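Local coordinates for protein putative hydrolase (Chloroflexus aurantiacus J-10-fl, PDB 3CMN) that is probably a zinc-dependent metallopeptidase of the zincin type, a largely helical putative hydrolase whose activity and substrate are not established, at residues F283-I286 against E287-I290. Sequence-based numbering, arbitrary orientation.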
# COMPACT_ATOMS: atom_id res chain seq x y z
N PHE A 283 9.56 -13.65 13.10
CA PHE A 283 9.87 -12.61 12.13
C PHE A 283 10.68 -13.07 10.92
O PHE A 283 10.27 -12.88 9.78
CB PHE A 283 10.61 -11.45 12.80
CG PHE A 283 10.66 -10.20 11.96
CD1 PHE A 283 9.58 -9.31 11.96
CD2 PHE A 283 11.76 -9.92 11.16
CE1 PHE A 283 9.60 -8.15 11.17
CE2 PHE A 283 11.80 -8.77 10.36
CZ PHE A 283 10.72 -7.89 10.37
N ASN A 284 11.84 -13.68 11.17
CA ASN A 284 12.67 -14.15 10.08
C ASN A 284 11.88 -15.13 9.23
O ASN A 284 11.90 -15.05 8.00
CB ASN A 284 13.95 -14.80 10.61
CG ASN A 284 14.87 -13.81 11.31
OD1 ASN A 284 15.28 -12.81 10.72
ND2 ASN A 284 15.18 -14.07 12.57
N GLN A 285 11.16 -16.03 9.89
CA GLN A 285 10.33 -17.03 9.21
C GLN A 285 9.36 -16.38 8.23
O GLN A 285 9.29 -16.77 7.05
CB GLN A 285 9.53 -17.84 10.24
CG GLN A 285 10.28 -18.99 10.92
CD GLN A 285 11.39 -18.52 11.84
OE1 GLN A 285 11.18 -17.70 12.73
NE2 GLN A 285 12.60 -19.05 11.63
N ILE A 286 8.61 -15.39 8.72
CA ILE A 286 7.61 -14.69 7.91
C ILE A 286 8.24 -14.00 6.71
O ILE A 286 7.84 -14.26 5.57
CB ILE A 286 6.85 -13.64 8.76
CG1 ILE A 286 6.16 -14.32 9.94
CG2 ILE A 286 5.81 -12.93 7.90
CD1 ILE A 286 5.54 -13.36 10.92
N GLU A 287 9.21 -13.14 6.96
CA GLU A 287 9.87 -12.42 5.88
C GLU A 287 10.27 -13.40 4.78
O GLU A 287 10.12 -13.11 3.59
CB GLU A 287 11.11 -11.68 6.40
CG GLU A 287 10.80 -10.44 7.25
CD GLU A 287 9.82 -9.48 6.57
OE1 GLU A 287 9.78 -9.43 5.33
OE2 GLU A 287 9.10 -8.75 7.29
N GLN A 288 10.76 -14.57 5.18
CA GLN A 288 11.16 -15.61 4.24
C GLN A 288 9.97 -16.10 3.43
O GLN A 288 9.97 -16.05 2.20
CB GLN A 288 11.76 -16.81 4.97
CG GLN A 288 12.97 -16.49 5.80
CD GLN A 288 13.42 -17.67 6.63
OE1 GLN A 288 13.73 -18.73 6.09
NE2 GLN A 288 13.43 -17.50 7.95
N GLN A 289 8.96 -16.59 4.14
CA GLN A 289 7.74 -17.11 3.54
C GLN A 289 6.92 -16.12 2.72
O GLN A 289 6.41 -16.45 1.65
CB GLN A 289 6.83 -17.68 4.65
CG GLN A 289 7.38 -18.92 5.31
CD GLN A 289 7.40 -20.10 4.36
OE1 GLN A 289 6.36 -20.65 4.01
NE2 GLN A 289 8.59 -20.48 3.93
N ILE A 290 6.81 -14.90 3.22
CA ILE A 290 6.02 -13.87 2.56
C ILE A 290 6.71 -13.23 1.33
O ILE A 290 6.09 -12.47 0.59
CB ILE A 290 5.63 -12.78 3.59
CG1 ILE A 290 4.39 -12.04 3.12
CG2 ILE A 290 6.78 -11.83 3.82
CD1 ILE A 290 3.17 -12.94 2.92
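Phe283 and Glu287, one helical turn apart, meet through an off-centre CH-pi contact. Glu287 CG lies 4.2 Å from the centroid of the Phe283 ring, 30° off its normal. The ring atom nearest that methylene is Phe283 CE2, 3.7 Å from Glu287 CG. The Glu287 chain bends at chi2, which turns its carboxylate toward the CZ end of the ring, where Glu287 OE2 comes obliquely to 3.6 Å from Phe283 CZ. The ring and carboxylate planes stand 49° apart, so the two groups are not stacked. Phe283 has its CG anti to the backbone N (chi1 -166°), and this carries the ring to the side where Glu287 runs. With an alanine at Phe283, the Glu287 CG methylene is likely to lose its aromatic cover, with a gap opening beside it.

Main-chain bonds of the alpha-helical i to i+4 kind join the two turns. Glu287 N donates to Phe283 O at 3.0 Å, almost straight. Gln289 N reaches Gln285 O at 2.9 Å in the same way. Gln288 N also bonds to Asn284 O, although the position of that oxygen is less certain. On the exposed face the Gln285 and Gln288 side chains lie side by side, pointing the same way, their amide planes turned apart and not bonded.

Apolar contact is slight. Ile286 CG2 approaches Ile290 CB at 4.3 Å on the buried face.

All eight residues belong to the start of helix 283-307. Phe283 packs on Asn273 and Arg277 of helix 248-279. Ile286 and Ile290 both rest on Trp180 of helix 174-193, and Trp180 NE1 hydrogen-bonds Glu287 OE2. Helix 174-193 also bears His184, Glu185 and His188, a likely HExxH zinc motif with no metal bound here; the Glu287 side chain lies near these residues without touching them.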